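Side-chain contacts in aminopeptidase (Aneurinibacillus sp. AM-1, PDB 5IB9), which probably removes amino-terminal residues from peptides as a zinc-dependent exopeptidase of the M28 family that carries a protease-associated domain: residues I22-L25 / S26-P29; E45-F48 / K49-G52; N124-F127 / A128-V131; K280-A283 / A284-S287. All coordinates share one frame; numbering follows the deposited sequence.

Contact 1. Residues I22-L25 / S26-P29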
loop_
_atom_site.group_PDB
_atom_site.type_symbol
_atom_site.label_atom_id
_atom_site.label_comp_id
_atom_site.label_asym_id
_atom_site.label_seq_id
_atom_site.Cartn_x
_atom_site.Cartn_y
_atom_site.Cartn_z
ATOM N N ILE A 22 -21.803 -18.808 11.562
ATOM C CA ILE A 22 -21.803 -19.187 10.115
ATOM C C ILE A 22 -23.212 -18.967 9.503
ATOM O O ILE A 22 -23.312 -18.549 8.348
ATOM C CB ILE A 22 -21.281 -20.667 9.851
ATOM C CG1 ILE A 22 -19.848 -20.728 10.465
ATOM C CG2 ILE A 22 -21.337 -21.029 8.439
ATOM C CD1 ILE A 22 -19.293 -22.223 10.648
ATOM N N GLN A 23 -24.224 -19.345 10.271
ATOM C CA GLN A 23 -25.606 -19.218 9.780
ATOM C C GLN A 23 -25.858 -17.733 9.472
ATOM O O GLN A 23 -26.376 -17.445 8.374
ATOM C CB GLN A 23 -26.533 -19.628 10.903
ATOM C CG GLN A 23 -28.017 -19.635 10.455
ATOM C CD GLN A 23 -28.877 -20.270 11.562
ATOM O OE1 GLN A 23 -28.686 -20.024 12.773
ATOM N NE2 GLN A 23 -29.793 -21.125 11.161
ATOM N N PHE A 24 -25.430 -16.855 10.378
ATOM C CA PHE A 24 -25.643 -15.390 10.124
ATOM C C PHE A 24 -24.900 -14.979 8.846
ATOM O O PHE A 24 -25.437 -14.289 7.946
ATOM C CB PHE A 24 -25.262 -14.507 11.352
ATOM C CG PHE A 24 -25.440 -13.056 11.050
ATOM C CD1 PHE A 24 -26.726 -12.477 11.129
ATOM C CD2 PHE A 24 -24.354 -12.320 10.480
ATOM C CE1 PHE A 24 -26.906 -11.131 10.644
ATOM C CE2 PHE A 24 -24.497 -10.975 9.966
ATOM C CZ PHE A 24 -25.837 -10.410 10.129
ATOM N N LEU A 25 -23.569 -15.286 8.769
ATOM C CA LEU A 25 -22.724 -14.741 7.743
ATOM C C LEU A 25 -23.023 -15.253 6.325
ATOM O O LEU A 25 -22.816 -14.591 5.335
ATOM C CB LEU A 25 -21.185 -14.955 8.102
ATOM C CG LEU A 25 -20.774 -14.118 9.317
ATOM C CD1 LEU A 25 -19.390 -14.656 9.585
ATOM C CD2 LEU A 25 -20.738 -12.648 8.995
ATOM N N SER A 26 -23.489 -16.524 6.292
ATOM C CA SER A 26 -23.607 -17.183 5.002
ATOM C C SER A 26 -25.042 -17.097 4.435
ATOM O O SER A 26 -25.394 -17.896 3.537
ATOM C CB SER A 26 -23.173 -18.691 5.110
ATOM O OG SER A 26 -23.963 -19.438 6.006
ATOM N N GLN A 27 -25.821 -16.111 4.885
ATOM C CA GLN A 27 -27.126 -15.866 4.209
ATOM C C GLN A 27 -26.973 -15.371 2.784
ATOM O O GLN A 27 -27.946 -15.426 1.951
ATOM C CB GLN A 27 -27.964 -14.871 5.011
ATOM C CG GLN A 27 -28.316 -15.344 6.394
ATOM C CD GLN A 27 -29.012 -14.279 7.213
ATOM O OE1 GLN A 27 -30.287 -14.199 7.201
ATOM N NE2 GLN A 27 -28.242 -13.495 7.955
ATOM N N ALA A 28 -25.799 -14.830 2.422
ATOM C CA ALA A 28 -25.541 -14.383 1.108
ATOM C C ALA A 28 -24.004 -14.304 0.942
ATOM O O ALA A 28 -23.295 -14.146 1.952
ATOM C CB ALA A 28 -26.199 -12.939 0.876
ATOM N N PRO A 29 -23.461 -14.371 -0.260
ATOM C CA PRO A 29 -22.031 -14.125 -0.483
ATOM C C PRO A 29 -21.594 -12.766 0.065
ATOM O O PRO A 29 -22.365 -11.823 0.116
ATOM C CB PRO A 29 -21.891 -14.189 -2.012
ATOM C CG PRO A 29 -23.089 -15.005 -2.470
ATOM C CD PRO A 29 -24.177 -14.621 -1.562
HETATM O O HOH W 1 -27.003 -19.153 6.418
#
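Ser26 grips the carbonyl oxygen of Ile22 twice as helix 15-25 comes to its end. Its hydroxyl donates from OG to Ile22 O at 2.6 Å, standing above the carbonyl plane, while its amide, Ser26 N, gives the regular helical bond to the same Ile22 O at 2.9 Å. The two donors arrive from opposite faces of that plane. OG can turn back on the helix because it sits between the backbone N and the carbonyl carbon (chi1 61°). Water 1 then bridges the turn, donating to Gln23 O at 2.7 Å and, at 3.1 Å, to Ser26 OG. With an alanine here, Ile22 O would lose its hydroxyl donor, and water 1, left without one of these two acceptors, would probably be held less firmly.

Gln27 folds back in a different way. Its amide donates from NE2 to Phe24 O at 2.9 Å in a nearly straight bond of 165°, lying in the carbonyl plane on a lone pair, with the acceptor almost in the plane of the amide itself. The same NE2 rests over one face of the Phe24 ring, 3.7 Å from Phe24 CD1, the ring and amide planes standing 63° apart.

Further out, Leu25 O takes a hydrogen bond from Arg30, and the Phe24 ring stacks with that of Tyr43. Ile22, Leu25 and Ser26 lean on helix 238-256 through Ala246, Val245 and Ala238, whereas Phe24 and Leu25 also meet helix 35-50, so this helix end is packed against both.

Contact 2. Residues E45-F48 / K49-G52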
loop_
_atom_site.group_PDB
_atom_site.type_symbol
_atom_site.label_atom_id
_atom_site.label_comp_id
_atom_site.label_asym_id
_atom_site.label_seq_id
_atom_site.Cartn_x
_atom_site.Cartn_y
_atom_site.Cartn_z
ATOM N N GLU A 45 -17.602 -6.985 14.399
ATOM C CA GLU A 45 -17.255 -5.977 15.426
ATOM C C GLU A 45 -18.180 -6.103 16.635
ATOM O O GLU A 45 -17.684 -6.101 17.812
ATOM C CB GLU A 45 -17.446 -4.604 14.700
ATOM C CG GLU A 45 -17.429 -3.508 15.808
ATOM C CD GLU A 45 -17.727 -2.130 15.200
ATOM O OE1 GLU A 45 -18.022 -2.001 14.034
ATOM O OE2 GLU A 45 -17.680 -1.240 16.051
ATOM N N GLN A 46 -19.484 -6.241 16.417
ATOM C CA GLN A 46 -20.448 -6.391 17.525
ATOM C C GLN A 46 -20.172 -7.584 18.366
ATOM O O GLN A 46 -20.261 -7.510 19.594
ATOM C CB GLN A 46 -21.879 -6.409 16.997
ATOM C CG GLN A 46 -22.926 -6.633 18.133
ATOM C CD GLN A 46 -22.852 -5.575 19.211
ATOM O OE1 GLN A 46 -22.488 -4.384 18.969
ATOM N NE2 GLN A 46 -23.257 -5.973 20.406
ATOM N N GLN A 47 -19.821 -8.699 17.719
ATOM C CA GLN A 47 -19.575 -9.889 18.541
ATOM C C GLN A 47 -18.359 -9.706 19.416
ATOM O O GLN A 47 -18.370 -9.988 20.636
ATOM C CB GLN A 47 -19.388 -11.169 17.734
ATOM C CG GLN A 47 -20.567 -11.488 16.827
ATOM C CD GLN A 47 -21.969 -11.138 17.338
ATOM O OE1 GLN A 47 -22.650 -10.255 16.708
ATOM N NE2 GLN A 47 -22.389 -11.752 18.434
ATOM N N PHE A 48 -17.274 -9.146 18.848
ATOM C CA PHE A 48 -16.143 -8.961 19.690
ATOM C C PHE A 48 -16.452 -8.005 20.840
ATOM O O PHE A 48 -15.994 -8.209 21.942
ATOM C CB PHE A 48 -14.971 -8.323 18.909
ATOM C CG PHE A 48 -14.175 -9.281 17.992
ATOM C CD1 PHE A 48 -13.582 -10.443 18.435
ATOM C CD2 PHE A 48 -14.028 -8.927 16.625
ATOM C CE1 PHE A 48 -12.764 -11.240 17.609
ATOM C CE2 PHE A 48 -13.172 -9.711 15.820
ATOM C CZ PHE A 48 -12.585 -10.850 16.314
ATOM N N LYS A 49 -17.202 -6.949 20.532
ATOM C CA LYS A 49 -17.519 -5.987 21.604
ATOM C C LYS A 49 -18.328 -6.715 22.648
ATOM O O LYS A 49 -18.155 -6.382 23.879
ATOM C CB LYS A 49 -18.299 -4.803 21.061
ATOM C CG LYS A 49 -17.474 -3.779 20.405
ATOM C CD LYS A 49 -18.524 -2.689 19.900
ATOM C CE LYS A 49 -17.969 -1.621 19.040
ATOM N NZ LYS A 49 -19.228 -0.793 18.543
ATOM N N SER A 50 -19.213 -7.612 22.263
ATOM C CA SER A 50 -20.063 -8.318 23.255
ATOM C C SER A 50 -19.280 -9.181 24.232
ATOM O O SER A 50 -19.788 -9.548 25.320
ATOM C CB SER A 50 -21.128 -9.109 22.621
ATOM O OG SER A 50 -20.640 -10.373 22.121
ATOM N N TYR A 51 -18.041 -9.595 23.850
ATOM C CA TYR A 51 -17.192 -10.416 24.732
ATOM C C TYR A 51 -16.322 -9.516 25.599
ATOM O O TYR A 51 -15.411 -9.975 26.347
ATOM C CB TYR A 51 -16.210 -11.311 23.901
ATOM C CG TYR A 51 -16.866 -12.068 22.788
ATOM C CD1 TYR A 51 -16.142 -12.390 21.607
ATOM C CD2 TYR A 51 -18.122 -12.568 22.878
ATOM C CE1 TYR A 51 -16.789 -13.112 20.599
ATOM C CE2 TYR A 51 -18.759 -13.223 21.855
ATOM C CZ TYR A 51 -18.019 -13.593 20.723
ATOM O OH TYR A 51 -18.592 -14.274 19.651
ATOM N N GLY A 52 -16.470 -8.205 25.417
ATOM C CA GLY A 52 -15.722 -7.239 26.174
ATOM C C GLY A 52 -14.521 -6.600 25.546
ATOM O O GLY A 52 -13.804 -5.860 26.172
HETATM O O HOH W 2 -20.976 -2.815 17.494
#
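Tyr51 lays one face of its ring over the carbonyl of Gln47, whose O lies 3.2 Å above the ring plane and over its centre. With CG anti to the carbonyl carbon (chi1 -49°), the ring runs back along the helix until Tyr51 OH comes 3.7 Å from Gln47 CB. Gln47 O also accepts from Ser50 OG at 2.7 Å, in the carbonyl plane and on a lone pair. Replacing the tyrosine by an alanine would probably strip this carbonyl of its aromatic cover and open a gap beside Gln47 CB.

Glu45 and Lys49, one turn apart, run alongside each other and point the same way, both extended beyond CG. They end in a salt bridge, Glu45 OE2 to Lys49 NZ at 3.0 Å, weak as a hydrogen bond. Water 2 accepts from Lys49 NZ and donates to Gln46 OE1, while the other carboxylate oxygen of Glu45 pairs with Arg42.

The helix closes in a Schellman motif at Gly52, whose positive phi (100°) would jam a side chain against the preceding carbonyl. Helix 35-50 sets Phe48 against Leu249 and Ala252 of helix 238-256 and against strands 55-66 and 187-210, and Tyr51 meets Arg253.

Contact 3. Residues N124-F127 / A128-V131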
loop_
_atom_site.group_PDB
_atom_site.type_symbol
_atom_site.label_atom_id
_atom_site.label_comp_id
_atom_site.label_asym_id
_atom_site.label_seq_id
_atom_site.Cartn_x
_atom_site.Cartn_y
_atom_site.Cartn_z
ATOM N N ASN A 124 4.012 -22.148 -15.796
ATOM C CA ASN A 124 5.299 -21.533 -15.410
ATOM C C ASN A 124 5.280 -20.118 -14.832
ATOM O O ASN A 124 5.837 -19.908 -13.758
ATOM C CB ASN A 124 6.324 -21.566 -16.539
ATOM C CG ASN A 124 6.841 -22.957 -16.847
ATOM O OD1 ASN A 124 8.032 -23.119 -17.141
ATOM N ND2 ASN A 124 5.955 -23.963 -16.820
ATOM N N ILE A 125 4.702 -19.157 -15.557
ATOM C CA ILE A 125 4.652 -17.745 -15.151
ATOM C C ILE A 125 3.186 -17.289 -14.917
ATOM O O ILE A 125 2.253 -18.051 -15.208
ATOM C CB ILE A 125 5.440 -16.798 -16.128
ATOM C CG1 ILE A 125 4.902 -16.852 -17.583
ATOM C CG2 ILE A 125 6.919 -17.106 -16.099
ATOM C CD1 ILE A 125 5.484 -15.743 -18.435
ATOM N N SER A 126 2.984 -16.084 -14.344
ATOM C CA SER A 126 1.621 -15.671 -13.925
ATOM C C SER A 126 0.825 -15.368 -15.176
ATOM O O SER A 126 1.458 -14.942 -16.173
ATOM C CB SER A 126 1.639 -14.406 -13.056
ATOM O OG SER A 126 2.378 -13.366 -13.659
ATOM N N PHE A 127 -0.498 -15.567 -15.137
ATOM C CA PHE A 127 -1.384 -15.002 -16.195
ATOM C C PHE A 127 -1.074 -13.540 -16.485
ATOM O O PHE A 127 -0.945 -13.120 -17.632
ATOM C CB PHE A 127 -2.842 -15.114 -15.862
ATOM C CG PHE A 127 -3.321 -16.492 -15.652
ATOM C CD1 PHE A 127 -3.977 -16.829 -14.462
ATOM C CD2 PHE A 127 -3.169 -17.473 -16.651
ATOM C CE1 PHE A 127 -4.463 -18.115 -14.253
ATOM C CE2 PHE A 127 -3.649 -18.765 -16.459
ATOM C CZ PHE A 127 -4.293 -19.103 -15.256
ATOM N N ALA A 128 -0.980 -12.720 -15.443
ATOM C CA ALA A 128 -0.489 -11.345 -15.589
ATOM C C ALA A 128 0.756 -11.143 -16.464
ATOM O O ALA A 128 0.787 -10.258 -17.315
ATOM C CB ALA A 128 -0.218 -10.745 -14.167
ATOM N N ASP A 129 1.824 -11.899 -16.207
ATOM C CA ASP A 129 3.041 -11.683 -16.978
ATOM C C ASP A 129 2.955 -12.096 -18.466
ATOM O O ASP A 129 3.483 -11.420 -19.321
ATOM C CB ASP A 129 4.212 -12.406 -16.340
ATOM C CG ASP A 129 4.913 -11.557 -15.267
ATOM O OD1 ASP A 129 5.769 -12.163 -14.579
ATOM O OD2 ASP A 129 4.626 -10.324 -15.131
ATOM N N LYS A 130 2.254 -13.187 -18.720
ATOM C CA LYS A 130 1.948 -13.649 -20.097
ATOM C C LYS A 130 1.256 -12.548 -20.828
ATOM O O LYS A 130 1.655 -12.218 -21.930
ATOM C CB LYS A 130 1.064 -14.887 -20.066
ATOM C CG LYS A 130 1.726 -16.148 -19.552
ATOM C CD LYS A 130 0.616 -17.140 -19.213
ATOM C CE LYS A 130 1.052 -18.488 -18.529
ATOM N NZ LYS A 130 2.012 -19.282 -19.376
ATOM N N VAL A 131 0.237 -11.925 -20.220
ATOM C CA VAL A 131 -0.451 -10.811 -20.890
ATOM C C VAL A 131 0.499 -9.614 -21.129
ATOM O O VAL A 131 0.522 -8.985 -22.220
ATOM C CB VAL A 131 -1.751 -10.420 -20.139
ATOM C CG1 VAL A 131 -2.397 -9.205 -20.773
ATOM C CG2 VAL A 131 -2.714 -11.591 -20.146
HETATM O O HOH W 3 5.134 -14.398 -13.417
#
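Ile125 and Lys130 make the close-packed side of this helix start, the isoleucine's CG1 lying 3.8 Å from Lys130 CG as the two chains pass at a slant. The lysine stem also skirts the backbone, with CE 3.6 Å from Ile125 O, and bends at its last torsion (chi4 -59°). That bend carries the buried ammonium group to the carbonyl oxygens of Gln121, Leu102 and Gly123, all three of which accept from it. The Phe127 ring meets that of Phe85 and packs on Leu152 and Leu156.

On the more open side, Ser126 is the N-cap of helix 127-136. Its OG accepts from Asp129 N at 3.0 Å (151°), while Ser126 O takes the first-turn bond from Lys130 N at 3.2 Å, running almost straight at 172°. Water 3 spans this side, accepting from Ser126 N and donating to Asp129 OD1 at 2.6 Å; the other carboxylate oxygen, Asp129 OD2, forms a salt bridge with Arg132.

Within the PA domain the chemistry thus divides in two. A serine hydroxyl, an aspartate and a water serve the start of the helix, where a negative charge probably suits the helix dipole, and the buried lysine ties the first turn to three backbone carbonyls, which would probably help it keep its charge.

Contact 4. Residues K280-A283 / A284-S287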
loop_
_atom_site.group_PDB
_atom_site.type_symbol
_atom_site.label_atom_id
_atom_site.label_comp_id
_atom_site.label_asym_id
_atom_site.label_seq_id
_atom_site.Cartn_x
_atom_site.Cartn_y
_atom_site.Cartn_z
ATOM N N LYS A 280 -2.420 -7.926 3.854
ATOM C CA LYS A 280 -1.245 -7.105 3.445
ATOM C C LYS A 280 -1.393 -5.712 4.062
ATOM O O LYS A 280 -0.360 -5.162 4.536
ATOM C CB LYS A 280 -1.270 -6.944 1.906
ATOM C CG LYS A 280 -0.688 -8.208 1.237
ATOM C CD LYS A 280 -0.865 -8.070 -0.320
ATOM C CE LYS A 280 -0.367 -9.383 -0.985
ATOM N NZ LYS A 280 -0.622 -9.335 -2.496
ATOM N N LYS A 281 -2.591 -5.119 4.053
ATOM C CA LYS A 281 -2.771 -3.784 4.650
ATOM C C LYS A 281 -2.610 -3.888 6.122
ATOM O O LYS A 281 -2.082 -2.937 6.703
ATOM C CB LYS A 281 -4.131 -3.167 4.276
ATOM C CG LYS A 281 -4.300 -2.925 2.778
ATOM C CD LYS A 281 -3.568 -1.661 2.296
ATOM C CE LYS A 281 -3.919 -1.543 0.766
ATOM N NZ LYS A 281 -3.059 -0.492 0.145
ATOM N N TYR A 282 -3.019 -4.945 6.793
ATOM C CA TYR A 282 -2.818 -4.979 8.250
ATOM C C TYR A 282 -1.313 -5.180 8.604
ATOM O O TYR A 282 -0.772 -4.498 9.452
ATOM C CB TYR A 282 -3.666 -6.077 8.890
ATOM C CG TYR A 282 -3.436 -6.078 10.399
ATOM C CD1 TYR A 282 -4.070 -5.100 11.216
ATOM C CD2 TYR A 282 -2.578 -6.990 10.985
ATOM C CE1 TYR A 282 -3.753 -5.014 12.529
ATOM C CE2 TYR A 282 -2.228 -6.922 12.290
ATOM C CZ TYR A 282 -2.874 -5.935 13.029
ATOM O OH TYR A 282 -2.554 -5.818 14.420
ATOM N N ALA A 283 -0.637 -6.123 7.960
ATOM C CA ALA A 283 0.821 -6.317 8.121
ATOM C C ALA A 283 1.546 -5.018 7.881
ATOM O O ALA A 283 2.471 -4.739 8.658
ATOM C CB ALA A 283 1.244 -7.396 7.099
ATOM N N ALA A 284 1.105 -4.227 6.906
ATOM C CA ALA A 284 1.839 -2.926 6.665
ATOM C C ALA A 284 1.597 -1.938 7.768
ATOM O O ALA A 284 2.365 -0.903 7.822
ATOM C CB ALA A 284 1.387 -2.336 5.369
ATOM N N SER A 285 0.650 -2.139 8.652
ATOM C CA SER A 285 0.460 -1.193 9.784
ATOM C C SER A 285 1.374 -1.457 10.982
ATOM O O SER A 285 1.344 -0.640 11.946
ATOM C CB SER A 285 -1.018 -1.229 10.264
ATOM O OG SER A 285 -1.267 -2.394 11.064
ATOM N N LEU A 286 2.011 -2.601 11.048
ATOM C CA LEU A 286 2.823 -2.986 12.197
ATOM C C LEU A 286 4.139 -2.215 12.307
ATOM O O LEU A 286 4.790 -1.979 11.273
ATOM C CB LEU A 286 3.130 -4.492 12.139
ATOM C CG LEU A 286 1.848 -5.377 12.124
ATOM C CD1 LEU A 286 2.242 -6.841 11.977
ATOM C CD2 LEU A 286 1.039 -5.081 13.479
ATOM N N SER A 287 4.512 -1.886 13.548
ATOM C CA SER A 287 5.850 -1.319 13.717
ATOM C C SER A 287 6.871 -2.397 13.765
ATOM O O SER A 287 6.562 -3.607 13.896
ATOM C CB SER A 287 5.870 -0.584 15.007
ATOM O OG SER A 287 5.798 -1.479 16.154
HETATM O O HOH W 4 4.890 -3.374 8.925
#
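Tyr282 O is held by two donors of Ser285 in the type I beta turn from Ala283 to Leu286 that follows helix 277-283. The serine hydroxyl donates from OG to Tyr282 O at 2.7 Å, in the carbonyl plane and on a lone pair, whereas the amide, Ser285 N, reaches the same Tyr282 O at 2.9 Å from above that plane. With OG between the backbone N and the carbonyl carbon (chi1 77°), the hydroxyl turns back to this carbonyl and also stands 3.8 Å above one face of the Tyr282 ring, offset toward the rim.

The ring itself is thrown back over the turn because CG is anti to the backbone N (chi1 -180°). Leu286 meets its far end slantwise, CD2 coming 3.9 Å from Tyr282 CE2, an apolar contact beside the phenol oxygen. That oxygen is hydrogen-bonded to Arg265, and the ring packs on Ile267 and Phe269 of strand 263-269.

The turn, part of the M28 peptidase region, also lies at the dimer interface. Ala284 O accepts from Gln58 of the second subunit, Ser287 OG bonds to Glu56 of that subunit, and Ser285 packs on Ser285 of the same partner. Ser287 is the N-cap of the next helix, 288-293, so one short turn links two helices and two subunits. The turn is closed by Leu286 N donating to Ala283 O at 3.2 Å, and water 4 bridges it by donating to both Ala283 O at 2.8 Å and Leu286 O.

Contacts 1 and 2 lie at helix ends, contact 3 at a helix start, and contact 4 in the turn between helices 277-283 and 288-293. Contacts 1 and 2 come from consecutive helices, 15-25 and 35-50, with centres 18 Å apart and nearest atoms about 7 Å apart, and both lean on helix 238-256. Contact 3, in the PA domain, lies on the opposite side of the chain's centre from both; its centre is 43 Å from that of contact 2. The side chain of Lys280 in contact 4 is about 7 Å from the bound inhibitor, that of Phe127 in contact 3 about 9 Å and that of Leu25 in contact 1 about 14 Å.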